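Local coordinates for protein putative decarboxylase involved in desferrioxamine biosynthesis (Erwinia amylovora, PDB 5O5C) that probably decarboxylates lysine as the pyridoxal 5'-phosphate-dependent lysine decarboxylase of the desferrioxamine E pathway, at residues L143-V148 / P370-K375; D183-A188 / I262-V267; K147-T152 / A340-D345; F27-N30 / A36-R39; E240-D245 / E425-P430. All coordinates share one frame; numbering follows the deposited sequence.

Four of the five contacts belong to the fold-type-I body of the enzyme, and contact 4 lies in the N-terminal arm. Contacts 1 and 3 share Lys-147 and Val-148 of helix 140-156, with centres 10 Å apart. Contacts 2 and 3 reach the same seven-stranded sheet, 22 Å apart between centres. The side chains of Leu-372 (contact 1), Phe-342 (contact 3) and Tyr-242 (contact 5) each stand about 12 to 13 Å from a bound pyridoxal phosphate, Leu-372 and Tyr-242 from different molecules of it, so none of the three lines the pocket directly. Contact 4, about 30 Å from contact 1 between centres, meets the second subunit, as do contacts 1 and 3; contact 5 lies on the opposite side of the chain's centre.

Contact 1 (L143-V148 / P370-K375); sequences LIEQKV and PNLVNK
Leu-372 packs by van der Waals contact against the stem and carboxylate of Glu-145. The two side chains run past each other in opposite directions, and methyl CD1 of Leu-372 lies alongside the end of the glutamate, 3.6 Å from Glu-145 CD. The same methyl is 3.9 Å from Glu-145 CG, so it follows the aliphatic stem as well as the carboxylate. Glu-145 reaches it with CG swung beside its own carbonyl carbon (chi1 168°) and the rest of the chain extended. The other methyl, Leu-372 CD2, touches Gln-146 OE1 at 3.8 Å.

Segment 143-148 is part of helix 140-156 and 370-375 ends in a 3-10 turn of the loop between strand 339-343 and helix 385-394. The contact thus ties that loop to a helix flanking the large-domain sheet of a fold-type-I enzyme.

The polar part is one weak hydrogen bond, Lys-375 NZ to Gln-146 OE1 at 3.2 Å, where the two chains cross at about a right angle. A bend at chi3 (-70°) brings the ammonium there. Its stronger partner is Asp-163, by a salt bridge, and Gly-164 O accepts from it too. Gln-146 NE2 in turn bonds Asp-150 and Asp-163, which restrains the amide's rotation. Glu-145 is fixed by a salt bridge to Arg-381 and by the backbone N of Phe-166, and the nearby positive charge probably favours its ionised form.

Contact 2 (D183-A188 / I262-V267); sequences DSWCAA and IPVAVV
Helix-on-sheet packing in the large domain brings Trp-185, on helix 170-189, against Ile-262, Pro-263 and Val-264 at the start of strand 262-269. The segment axes approach to 9.4 Å and their directions differ by 147°, an arrangement closer to antiparallel than to perpendicular. On the helical side Trp-185 does all the touching.

The clearest geometry is a CH-pi contact. Val-264 CG2 sits over the face of the indole, 3.8 Å from the centroid of the five-membered ring of Trp-185 and only 12° off the ring normal. The other methyl of the valine, CG1, lies 3.9 Å from Trp-185 CB, so the two methyls run from the stem of the side chain to the ring. With CG of Trp-185 opposite its backbone N (chi1 178°), the ring is carried out from the helix toward the strand.

The six-membered ring reaches back toward the start of the strand. Ile-262 CG2 approaches Trp-185 CZ2 obliquely at 3.4 Å, which is tight packing for two carbons. Trp-185 CH2 lies equally near the carbonyl oxygen of Pro-263, at 3.4 Å, again from an oblique direction.

Other aromatic groups complete the setting of the indole: His-189 stacks with it and Trp-207, from the neighbouring strand 207-212, meets it edge-to-face. On the strand side, backbone bonds of Val-264 to Arg-208 and Trp-294 hold this position between strands 207-212 and 294-299. A helix packed on, and running roughly antiparallel to, a strand of the central mixed sheet is characteristic of the aspartate aminotransferase-like large domain, fold type I.

Contact 3 (K147-T152 / A340-D345); sequences KVIDWT and AFFVRD
This is a buried, mainly apolar contact between a helix and the sheet it covers: the ring of Phe-342, on strand 339-343, meets Ile-149 and Thr-152, one helical turn apart on helix 140-156. All three residues are buried, and no hydrogen bond passes between the segments.

Thr-152 crosses the phenyl group at about a right angle, and its methyl CG2 comes to 3.5 Å from Phe-342 CZ, obliquely to the ring. Its CB lies almost as near, 3.6 Å from the same Phe-342 CZ. Ile-149 contributes differently. Its backbone oxygen stands at the ring edge, near the ring plane, with Ile-149 O 3.5 Å from Phe-342 CE2, while the side-chain methyl CG2 is 4.0 Å from that same carbon.

Strand 339-343 runs antiparallel to both its neighbours, 163-167 and 323-327, as the seventh strand does in the large-domain sheet of fold-type-I enzymes. Successive residues face opposite sides: Phe-342 packs against helix 140-156, whereas Phe-341 packs against helix 170-189. At this strand the sheet lies between the two helices. The side chain of Phe-342 is about 12 Å from a bound pyridoxal phosphate.

The orientation of Thr-152 is fixed by its hydroxyl, which donates to Val-148 O (OG1 to O 2.9 Å) and is also bonded to Tyr-328 OH. With OG1 beside the backbone N (chi1 -57°), CG2 is turned to the phenyl ring. Val-148 O also accepts from Thr-152 N, and the two donors reach it from opposite faces of the carbonyl plane.

Contact 4 (F27-N30 / A36-R39); sequences FIFN and AWAR
Phe-29 and Trp-37 form a T-shaped, edge-to-face aromatic pair that folds the N-terminal arm back against the beginning of helix 34-53. They carry the whole contact between segments 27-30 and 36-39. The planes of the phenyl ring and the indole five-membered ring stand at 79° to each other, and the two centroids are 5.1 Å apart, values that fit an edge pointing into a face.

Phe-29 gives the edge. A chi1 of -171°, with CG opposite the backbone N, swings its ring to the helix although the first bond of the side chain does not aim there. Trp-37 gives the face, and its first bond does point at the arm.

Both residues are buried, and the second subunit helps to bury them: Leu-119 of that subunit packs on Phe-29 and Met-48 of that subunit on Trp-37. The backbone of Phe-27 and Phe-29 is also hydrogen-bonded to the second subunit, consistent with the N-terminal region taking part in the dimer interface, as in other group II decarboxylases. Within the chain, Gln-33 spans the turn that separates the two segments, since its NE2 bonds Ile-28 O.

A single phenyl carbon makes the closest approaches. Phe-29 CE1 is 3.6 Å from Trp-37 CD2, 3.8 Å from Trp-37 CG and 3.8 Å from Trp-37 CE3. It therefore rests near the junction of the two indole rings, and Trp-37 CE3 in return lies in the plane of the phenyl ring.

Contact 5 (E240-D245 / E425-P430); sequences ERYRMD and EVLHVP
Leu-427, the first residue after strand 424-426, meets Tyr-242 in two ways. Its side chain crosses the tyrosine at about a right angle, with CD1 of Leu-427 3.5 Å from Tyr-242 OH and its CB 4.0 Å from Tyr-242 CE2. Its backbone oxygen lies in the plane of the tyrosine ring, at the edge, Leu-427 O being 3.5 Å from Tyr-242 CE2. The same oxygen accepts a hydrogen bond from a water (water O to Leu-427 O 2.7 Å), which also donates to Glu-240 O at 2.6 Å from the water oxygen and so bridges the two backbones.

His-428 follows with a lighter touch: its CB is 4.1 Å from Tyr-242 CD2. The imidazole NE2 is hydrogen-bonded to Ile-436 N. Phe-275 joins the two residues, stacking with Tyr-242 and meeting His-428 edge-to-face. Pro-430 lies beyond the contact and places the segment on helix 397-420.

The arrangement joins a loop of the large domain, between strand 233-236 and helix 246-258, to the small C-terminal antiparallel sheet, a domain junction characteristic of fold-type-I pyridoxal phosphate enzymes.

Contact 1 (L143-V148 / P370-K375)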
# COMPACT_ATOMS: atom_id res chain seq x y z
N LEU B 143 1.28 -2.56 18.82
CA LEU B 143 2.36 -3.16 19.59
C LEU B 143 2.89 -4.37 18.85
O LEU B 143 4.13 -4.56 18.78
CB LEU B 143 1.89 -3.55 21.00
CG LEU B 143 1.28 -2.44 21.83
CD1 LEU B 143 0.70 -2.92 23.14
CD2 LEU B 143 2.33 -1.39 22.11
N ILE B 144 2.00 -5.18 18.26
CA ILE B 144 2.44 -6.34 17.46
C ILE B 144 3.38 -5.90 16.33
O ILE B 144 4.49 -6.43 16.20
CB ILE B 144 1.28 -7.18 16.89
CG1 ILE B 144 0.67 -8.05 17.96
CG2 ILE B 144 1.74 -8.05 15.74
CD1 ILE B 144 -0.73 -8.53 17.59
N GLU B 145 2.98 -4.89 15.57
CA GLU B 145 3.86 -4.44 14.48
C GLU B 145 5.28 -4.10 15.04
O GLU B 145 6.32 -4.42 14.41
CB GLU B 145 3.28 -3.27 13.71
CG GLU B 145 4.31 -2.61 12.77
CD GLU B 145 3.72 -1.74 11.68
OE1 GLU B 145 2.52 -2.00 11.36
OE2 GLU B 145 4.45 -0.79 11.21
N GLN B 146 5.30 -3.40 16.17
CA GLN B 146 6.56 -2.97 16.76
C GLN B 146 7.44 -4.15 17.10
O GLN B 146 8.63 -4.10 16.84
CB GLN B 146 6.37 -2.12 18.00
CG GLN B 146 7.67 -1.41 18.37
CD GLN B 146 8.11 -0.35 17.38
OE1 GLN B 146 7.35 0.55 17.03
NE2 GLN B 146 9.38 -0.43 16.94
N LYS B 147 6.83 -5.19 17.64
CA LYS B 147 7.46 -6.51 17.86
C LYS B 147 8.05 -7.11 16.60
O LYS B 147 9.22 -7.45 16.55
CB LYS B 147 6.43 -7.50 18.47
CG LYS B 147 7.01 -8.48 19.45
CD LYS B 147 6.98 -7.93 20.87
CE LYS B 147 7.84 -8.78 21.78
NZ LYS B 147 7.91 -8.22 23.16
N VAL B 148 7.26 -7.22 15.55
CA VAL B 148 7.83 -7.71 14.30
C VAL B 148 8.99 -6.89 13.77
O VAL B 148 9.96 -7.45 13.29
CB VAL B 148 6.82 -7.93 13.17
CG1 VAL B 148 7.52 -8.56 11.99
CG2 VAL B 148 5.73 -8.88 13.62
N PRO B 370 1.38 5.50 21.40
CA PRO B 370 2.07 5.04 20.18
C PRO B 370 1.26 5.16 18.88
O PRO B 370 0.35 4.35 18.64
CB PRO B 370 2.36 3.58 20.49
CG PRO B 370 1.30 3.17 21.44
CD PRO B 370 1.10 4.37 22.30
N ASN B 371 1.58 6.19 18.10
CA ASN B 371 1.07 6.39 16.74
C ASN B 371 2.09 6.16 15.62
O ASN B 371 2.88 7.03 15.33
CB ASN B 371 0.54 7.80 16.57
CG ASN B 371 -0.66 8.08 17.45
OD1 ASN B 371 -1.54 7.21 17.65
ND2 ASN B 371 -0.68 9.27 18.02
N LEU B 372 1.98 5.03 14.93
CA LEU B 372 2.99 4.66 13.91
C LEU B 372 2.94 5.54 12.67
O LEU B 372 3.96 5.65 11.96
CB LEU B 372 2.88 3.19 13.56
CG LEU B 372 2.93 2.15 14.68
CD1 LEU B 372 2.73 0.74 14.13
CD2 LEU B 372 4.22 2.15 15.47
N VAL B 373 1.80 6.20 12.40
CA VAL B 373 1.70 7.24 11.36
C VAL B 373 2.87 8.25 11.44
O VAL B 373 3.37 8.69 10.42
CB VAL B 373 0.30 7.95 11.28
CG1 VAL B 373 0.18 9.13 12.25
CG2 VAL B 373 0.03 8.44 9.87
N ASN B 374 3.40 8.51 12.63
CA ASN B 374 4.51 9.46 12.73
C ASN B 374 5.78 9.04 11.95
O ASN B 374 6.56 9.90 11.59
CB ASN B 374 4.80 9.82 14.19
CG ASN B 374 3.57 10.41 14.89
OD1 ASN B 374 3.08 9.84 15.87
ND2 ASN B 374 3.03 11.50 14.37
N LYS B 375 5.93 7.75 11.64
CA LYS B 375 7.05 7.21 10.85
C LYS B 375 6.72 6.81 9.38
O LYS B 375 7.56 6.23 8.67
CB LYS B 375 7.62 5.96 11.54
CG LYS B 375 7.86 6.07 13.05
CD LYS B 375 8.41 4.80 13.69
CE LYS B 375 7.40 3.67 13.75
NZ LYS B 375 7.84 2.50 14.53

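Contact 2 (D183-A188 / I262-V267)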
# COMPACT_ATOMS: atom_id res chain seq x y z
N ASP B 183 16.60 14.43 2.60
CA ASP B 183 16.34 15.35 3.71
C ASP B 183 17.38 15.39 4.80
O ASP B 183 17.73 16.47 5.24
CB ASP B 183 14.96 15.19 4.32
CG ASP B 183 13.85 15.59 3.38
OD1 ASP B 183 14.09 15.80 2.19
OD2 ASP B 183 12.72 15.66 3.83
N SER B 184 17.91 14.26 5.21
CA SER B 184 19.01 14.30 6.23
C SER B 184 20.27 15.04 5.77
O SER B 184 20.97 15.69 6.59
CB SER B 184 19.42 12.92 6.63
OG SER B 184 20.12 12.33 5.54
N TRP B 185 20.59 14.91 4.48
CA TRP B 185 21.74 15.59 3.91
C TRP B 185 21.49 17.09 3.96
O TRP B 185 22.34 17.84 4.42
CB TRP B 185 22.00 15.19 2.46
CG TRP B 185 23.16 15.95 1.88
CD1 TRP B 185 23.13 17.19 1.31
CD2 TRP B 185 24.53 15.52 1.83
NE1 TRP B 185 24.38 17.55 0.89
CE2 TRP B 185 25.27 16.56 1.21
CE3 TRP B 185 25.20 14.37 2.25
CZ2 TRP B 185 26.65 16.48 1.00
CZ3 TRP B 185 26.57 14.28 2.04
CH2 TRP B 185 27.29 15.34 1.41
N CYS B 186 20.32 17.51 3.49
CA CYS B 186 19.96 18.92 3.57
C CYS B 186 20.04 19.51 4.99
O CYS B 186 20.45 20.67 5.13
CB CYS B 186 18.58 19.20 3.01
SG CYS B 186 18.31 20.98 2.85
N ALA B 187 19.66 18.75 6.02
CA ALA B 187 19.71 19.24 7.44
C ALA B 187 21.12 19.36 8.07
O ALA B 187 21.34 20.11 9.06
CB ALA B 187 18.84 18.38 8.32
N ALA B 188 22.06 18.60 7.55
CA ALA B 188 23.38 18.58 8.11
C ALA B 188 24.22 19.62 7.37
O ALA B 188 25.14 20.16 7.96
CB ALA B 188 23.98 17.17 8.05
N ILE B 262 27.86 16.75 -5.96
CA ILE B 262 27.91 16.47 -4.53
C ILE B 262 27.41 15.03 -4.30
O ILE B 262 26.25 14.75 -4.57
CB ILE B 262 27.07 17.50 -3.74
CG1 ILE B 262 27.63 18.92 -3.93
CG2 ILE B 262 27.05 17.15 -2.27
CD1 ILE B 262 26.85 20.02 -3.22
N PRO B 263 28.28 14.13 -3.82
CA PRO B 263 27.81 12.78 -3.57
C PRO B 263 27.08 12.74 -2.25
O PRO B 263 27.58 13.23 -1.23
CB PRO B 263 29.09 11.94 -3.53
CG PRO B 263 30.21 12.92 -3.40
CD PRO B 263 29.68 14.30 -3.44
N VAL B 264 25.88 12.17 -2.29
CA VAL B 264 24.94 12.23 -1.16
C VAL B 264 24.60 10.82 -0.63
O VAL B 264 24.38 10.63 0.59
CB VAL B 264 23.70 13.06 -1.65
CG1 VAL B 264 22.51 12.95 -0.74
CG2 VAL B 264 24.09 14.52 -1.79
N ALA B 265 24.52 9.84 -1.52
CA ALA B 265 24.12 8.51 -1.15
C ALA B 265 24.50 7.40 -2.13
O ALA B 265 24.57 7.58 -3.40
CB ALA B 265 22.62 8.49 -0.89
N VAL B 266 24.65 6.23 -1.55
CA VAL B 266 24.81 4.99 -2.28
C VAL B 266 23.70 3.96 -1.98
O VAL B 266 23.44 3.60 -0.85
CB VAL B 266 26.17 4.31 -1.98
CG1 VAL B 266 26.29 3.06 -2.83
CG2 VAL B 266 27.34 5.23 -2.26
N VAL B 267 23.06 3.45 -3.03
CA VAL B 267 22.21 2.29 -2.87
C VAL B 267 22.98 1.04 -3.21
O VAL B 267 23.42 0.87 -4.35
CB VAL B 267 20.92 2.38 -3.69
CG1 VAL B 267 20.16 1.07 -3.64
CG2 VAL B 267 20.10 3.56 -3.22

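Contact 3 (K147-T152 / A340-D345)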
# COMPACT_ATOMS: atom_id res chain seq x y z
N LYS B 147 6.83 -5.19 17.64
CA LYS B 147 7.46 -6.51 17.86
C LYS B 147 8.05 -7.11 16.60
O LYS B 147 9.22 -7.45 16.55
CB LYS B 147 6.43 -7.50 18.47
CG LYS B 147 7.01 -8.48 19.45
CD LYS B 147 6.98 -7.93 20.87
CE LYS B 147 7.84 -8.78 21.78
NZ LYS B 147 7.91 -8.22 23.16
N VAL B 148 7.26 -7.22 15.55
CA VAL B 148 7.83 -7.71 14.30
C VAL B 148 8.99 -6.89 13.77
O VAL B 148 9.96 -7.45 13.29
CB VAL B 148 6.82 -7.93 13.17
CG1 VAL B 148 7.52 -8.56 11.99
CG2 VAL B 148 5.73 -8.88 13.62
N ILE B 149 8.84 -5.57 13.80
CA ILE B 149 9.87 -4.65 13.44
C ILE B 149 11.15 -4.82 14.24
O ILE B 149 12.25 -4.92 13.65
CB ILE B 149 9.35 -3.20 13.59
CG1 ILE B 149 8.49 -2.89 12.39
CG2 ILE B 149 10.48 -2.19 13.64
CD1 ILE B 149 7.85 -1.56 12.50
N ASP B 150 11.00 -4.85 15.56
CA ASP B 150 12.14 -4.99 16.49
C ASP B 150 12.79 -6.34 16.29
O ASP B 150 13.98 -6.38 16.25
CB ASP B 150 11.73 -4.92 17.93
CG ASP B 150 11.24 -3.52 18.38
OD1 ASP B 150 11.57 -2.44 17.80
OD2 ASP B 150 10.54 -3.54 19.39
N TRP B 151 12.02 -7.41 16.16
CA TRP B 151 12.59 -8.72 15.80
C TRP B 151 13.39 -8.68 14.49
O TRP B 151 14.46 -9.29 14.37
CB TRP B 151 11.49 -9.78 15.71
CG TRP B 151 11.96 -11.15 15.21
CD1 TRP B 151 12.46 -12.15 15.99
CD2 TRP B 151 11.92 -11.66 13.86
NE1 TRP B 151 12.78 -13.23 15.21
CE2 TRP B 151 12.44 -12.98 13.91
CE3 TRP B 151 11.54 -11.13 12.62
CZ2 TRP B 151 12.60 -13.79 12.76
CZ3 TRP B 151 11.69 -11.95 11.46
CH2 TRP B 151 12.21 -13.27 11.56
N THR B 152 12.86 -7.99 13.48
CA THR B 152 13.59 -7.85 12.22
C THR B 152 14.89 -7.09 12.44
O THR B 152 15.96 -7.49 11.99
CB THR B 152 12.73 -7.20 11.12
OG1 THR B 152 11.56 -7.98 10.96
CG2 THR B 152 13.46 -7.22 9.86
N ALA B 340 8.55 -3.82 4.66
CA ALA B 340 8.94 -2.86 5.67
C ALA B 340 10.24 -2.17 5.36
O ALA B 340 11.09 -2.69 4.58
CB ALA B 340 9.03 -3.54 7.03
N PHE B 341 10.36 -0.97 5.96
CA PHE B 341 11.50 -0.05 5.81
C PHE B 341 12.16 0.19 7.17
O PHE B 341 11.48 0.47 8.14
CB PHE B 341 10.99 1.26 5.26
CG PHE B 341 12.02 2.31 5.19
CD1 PHE B 341 13.04 2.19 4.29
CD2 PHE B 341 12.02 3.38 6.07
CE1 PHE B 341 14.05 3.11 4.24
CE2 PHE B 341 13.01 4.34 6.00
CZ PHE B 341 14.05 4.18 5.10
N PHE B 342 13.49 0.12 7.23
CA PHE B 342 14.23 0.23 8.46
C PHE B 342 15.25 1.33 8.41
O PHE B 342 15.91 1.47 7.40
CB PHE B 342 14.92 -1.07 8.78
CG PHE B 342 13.96 -2.17 9.01
CD1 PHE B 342 13.46 -2.88 7.94
CD2 PHE B 342 13.49 -2.44 10.28
CE1 PHE B 342 12.54 -3.84 8.13
CE2 PHE B 342 12.54 -3.40 10.46
CZ PHE B 342 12.05 -4.10 9.39
N VAL B 343 15.40 2.07 9.52
CA VAL B 343 16.45 3.09 9.69
C VAL B 343 17.44 2.80 10.85
O VAL B 343 17.08 2.23 11.86
CB VAL B 343 15.86 4.47 9.88
CG1 VAL B 343 15.23 4.96 8.58
CG2 VAL B 343 14.86 4.53 11.03
N ARG B 344 18.69 3.23 10.70
CA ARG B 344 19.69 3.05 11.73
C ARG B 344 19.34 3.97 12.94
O ARG B 344 19.45 3.55 14.06
CB ARG B 344 21.05 3.42 11.17
CG ARG B 344 22.20 3.18 12.09
CD ARG B 344 23.56 3.44 11.44
NE ARG B 344 24.50 2.77 12.30
CZ ARG B 344 25.21 1.70 12.03
NH1 ARG B 344 25.12 1.11 10.86
NH2 ARG B 344 26.00 1.17 12.94
N ASP B 345 18.88 5.18 12.64
CA ASP B 345 18.59 6.23 13.59
C ASP B 345 17.18 6.80 13.40
O ASP B 345 16.92 7.53 12.45
CB ASP B 345 19.61 7.35 13.45
CG ASP B 345 19.38 8.50 14.47
OD1 ASP B 345 18.80 8.24 15.55
OD2 ASP B 345 19.75 9.65 14.15

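Contact 4 (F27-N30 / A36-R39)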
# COMPACT_ATOMS: atom_id res chain seq x y z
N PHE B 27 -25.82 -6.99 4.59
CA PHE B 27 -24.49 -7.19 4.04
C PHE B 27 -23.33 -6.89 4.99
O PHE B 27 -22.20 -7.34 4.71
CB PHE B 27 -24.35 -6.60 2.61
CG PHE B 27 -24.33 -5.10 2.50
CD1 PHE B 27 -24.63 -4.23 3.55
CD2 PHE B 27 -24.03 -4.54 1.27
CE1 PHE B 27 -24.62 -2.87 3.37
CE2 PHE B 27 -24.00 -3.17 1.08
CZ PHE B 27 -24.31 -2.33 2.13
N ILE B 28 -23.63 -6.23 6.14
CA ILE B 28 -22.62 -5.74 7.09
C ILE B 28 -22.09 -6.82 8.04
O ILE B 28 -22.86 -7.52 8.72
CB ILE B 28 -23.17 -4.58 7.96
CG1 ILE B 28 -23.62 -3.39 7.10
CG2 ILE B 28 -22.13 -4.10 8.99
CD1 ILE B 28 -22.49 -2.56 6.52
N PHE B 29 -20.77 -6.90 8.14
CA PHE B 29 -20.16 -7.73 9.14
C PHE B 29 -20.46 -7.20 10.53
O PHE B 29 -20.14 -6.07 10.85
CB PHE B 29 -18.66 -7.85 8.95
CG PHE B 29 -18.02 -8.89 9.83
CD1 PHE B 29 -18.24 -10.25 9.60
CD2 PHE B 29 -17.18 -8.52 10.86
CE1 PHE B 29 -17.63 -11.21 10.39
CE2 PHE B 29 -16.57 -9.47 11.67
CZ PHE B 29 -16.79 -10.82 11.44
N ASN B 30 -21.11 -8.03 11.34
CA ASN B 30 -21.40 -7.73 12.74
C ASN B 30 -21.94 -9.01 13.38
O ASN B 30 -21.82 -10.08 12.76
CB ASN B 30 -22.34 -6.55 12.88
CG ASN B 30 -23.65 -6.74 12.14
OD1 ASN B 30 -24.09 -7.88 11.93
ND2 ASN B 30 -24.26 -5.64 11.73
N ALA B 36 -23.96 -16.04 8.35
CA ALA B 36 -23.81 -15.75 6.93
C ALA B 36 -22.30 -15.62 6.55
O ALA B 36 -21.90 -16.03 5.52
CB ALA B 36 -24.59 -14.52 6.54
N TRP B 37 -21.47 -15.10 7.43
CA TRP B 37 -20.05 -15.06 7.18
C TRP B 37 -19.49 -16.47 7.05
O TRP B 37 -18.75 -16.75 6.08
CB TRP B 37 -19.33 -14.27 8.28
CG TRP B 37 -17.87 -14.27 8.20
CD1 TRP B 37 -17.11 -13.98 7.11
CD2 TRP B 37 -16.96 -14.57 9.26
NE1 TRP B 37 -15.77 -14.07 7.43
CE2 TRP B 37 -15.66 -14.45 8.75
CE3 TRP B 37 -17.13 -14.95 10.60
CZ2 TRP B 37 -14.54 -14.64 9.51
CZ3 TRP B 37 -16.02 -15.15 11.36
CH2 TRP B 37 -14.73 -15.01 10.82
N ALA B 38 -19.81 -17.36 8.01
CA ALA B 38 -19.12 -18.67 8.06
C ALA B 38 -19.53 -19.59 6.91
O ALA B 38 -18.71 -20.41 6.45
CB ALA B 38 -19.30 -19.37 9.40
N ARG B 39 -20.78 -19.45 6.45
CA ARG B 39 -21.28 -20.25 5.31
C ARG B 39 -20.67 -19.78 3.99
O ARG B 39 -20.34 -20.60 3.12
CB ARG B 39 -22.82 -20.25 5.25
CG ARG B 39 -23.41 -21.05 6.41
CD ARG B 39 -24.90 -21.34 6.26
NE ARG B 39 -25.42 -21.98 7.48
CZ ARG B 39 -26.26 -21.45 8.38
NH1 ARG B 39 -26.78 -20.21 8.24
NH2 ARG B 39 -26.63 -22.17 9.44

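Contact 5 (E240-D245 / E425-P430)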
# COMPACT_ATOMS: atom_id res chain seq x y z
N GLU B 240 32.17 -9.08 -12.81
CA GLU B 240 31.99 -10.33 -13.54
C GLU B 240 31.09 -11.34 -12.79
O GLU B 240 30.60 -12.26 -13.40
CB GLU B 240 33.35 -10.98 -13.85
CG GLU B 240 34.28 -10.24 -14.80
CD GLU B 240 34.98 -9.01 -14.24
OE1 GLU B 240 35.08 -8.87 -13.00
OE2 GLU B 240 35.46 -8.17 -15.05
N ARG B 241 30.93 -11.19 -11.47
CA ARG B 241 29.80 -11.81 -10.72
C ARG B 241 28.55 -10.93 -10.49
O ARG B 241 27.72 -11.18 -9.57
CB ARG B 241 30.31 -12.35 -9.38
CG ARG B 241 31.27 -13.51 -9.58
CD ARG B 241 31.99 -13.85 -8.29
NE ARG B 241 31.11 -14.63 -7.46
CZ ARG B 241 31.31 -14.97 -6.19
NH1 ARG B 241 32.37 -14.56 -5.50
NH2 ARG B 241 30.38 -15.72 -5.59
N TYR B 242 28.41 -9.90 -11.33
CA TYR B 242 27.26 -9.02 -11.35
C TYR B 242 26.95 -8.26 -10.04
O TYR B 242 25.82 -7.81 -9.82
CB TYR B 242 26.04 -9.82 -11.83
CG TYR B 242 26.25 -10.36 -13.23
CD1 TYR B 242 26.06 -9.53 -14.35
CD2 TYR B 242 26.72 -11.65 -13.44
CE1 TYR B 242 26.28 -9.98 -15.63
CE2 TYR B 242 26.94 -12.12 -14.74
CZ TYR B 242 26.72 -11.28 -15.83
OH TYR B 242 26.89 -11.77 -17.10
N ARG B 243 27.98 -8.15 -9.19
CA ARG B 243 28.02 -7.30 -8.02
C ARG B 243 28.59 -5.97 -8.37
O ARG B 243 29.53 -5.91 -9.19
CB ARG B 243 28.94 -7.88 -6.95
CG ARG B 243 28.60 -9.28 -6.51
CD ARG B 243 29.60 -9.79 -5.49
NE ARG B 243 29.30 -11.17 -5.14
CZ ARG B 243 30.13 -12.03 -4.56
NH1 ARG B 243 31.38 -11.69 -4.23
NH2 ARG B 243 29.71 -13.26 -4.32
N MET B 244 28.06 -4.91 -7.77
CA MET B 244 28.59 -3.60 -7.93
C MET B 244 30.11 -3.53 -7.65
O MET B 244 30.59 -3.96 -6.63
CB MET B 244 27.86 -2.60 -7.04
CG MET B 244 28.42 -1.19 -7.12
SD MET B 244 27.72 -0.13 -5.88
CE MET B 244 28.58 1.35 -6.22
N ASP B 245 30.84 -2.91 -8.56
CA ASP B 245 32.29 -2.81 -8.43
C ASP B 245 32.72 -1.57 -7.66
O ASP B 245 32.54 -0.47 -8.13
CB ASP B 245 32.88 -2.77 -9.82
CG ASP B 245 34.40 -2.76 -9.82
OD1 ASP B 245 35.04 -2.40 -8.80
OD2 ASP B 245 34.94 -3.11 -10.86
N GLU B 425 23.55 -21.42 -22.48
CA GLU B 425 24.56 -20.52 -21.95
C GLU B 425 24.10 -19.88 -20.62
O GLU B 425 23.09 -19.16 -20.61
CB GLU B 425 24.79 -19.44 -22.97
CG GLU B 425 25.95 -18.54 -22.65
CD GLU B 425 25.86 -17.25 -23.41
OE1 GLU B 425 25.66 -17.32 -24.65
OE2 GLU B 425 25.94 -16.18 -22.78
N VAL B 426 24.85 -20.11 -19.54
CA VAL B 426 24.56 -19.54 -18.19
C VAL B 426 25.59 -18.46 -17.89
O VAL B 426 26.70 -18.56 -18.35
CB VAL B 426 24.56 -20.60 -17.07
CG1 VAL B 426 23.56 -21.69 -17.35
CG2 VAL B 426 25.92 -21.22 -16.85
N LEU B 427 25.19 -17.41 -17.17
CA LEU B 427 26.05 -16.24 -16.94
C LEU B 427 26.68 -16.24 -15.55
O LEU B 427 27.65 -15.54 -15.31
CB LEU B 427 25.26 -14.94 -17.11
CG LEU B 427 24.76 -14.55 -18.51
CD1 LEU B 427 24.02 -13.24 -18.45
CD2 LEU B 427 25.92 -14.41 -19.47
N HIS B 428 26.13 -16.99 -14.63
CA HIS B 428 26.60 -16.83 -13.27
C HIS B 428 26.24 -18.02 -12.47
O HIS B 428 25.25 -18.72 -12.74
CB HIS B 428 25.97 -15.58 -12.60
CG HIS B 428 24.47 -15.68 -12.48
ND1 HIS B 428 23.81 -15.67 -11.28
CD2 HIS B 428 23.52 -15.87 -13.43
CE1 HIS B 428 22.51 -15.82 -11.48
NE2 HIS B 428 22.31 -15.94 -12.78
N VAL B 429 27.00 -18.19 -11.41
CA VAL B 429 26.63 -19.16 -10.42
C VAL B 429 25.68 -18.52 -9.36
O VAL B 429 25.91 -17.41 -8.92
CB VAL B 429 27.90 -19.75 -9.81
CG1 VAL B 429 28.65 -18.71 -8.99
CG2 VAL B 429 27.54 -21.00 -9.01
N PRO B 430 24.60 -19.22 -8.95
CA PRO B 430 23.61 -18.46 -8.17
C PRO B 430 24.01 -18.00 -6.80
O PRO B 430 24.42 -18.79 -5.95
CB PRO B 430 22.45 -19.41 -8.04
CG PRO B 430 22.98 -20.76 -8.40
CD PRO B 430 24.03 -20.48 -9.44
O HOH W 1 29.30 -14.52 -13.42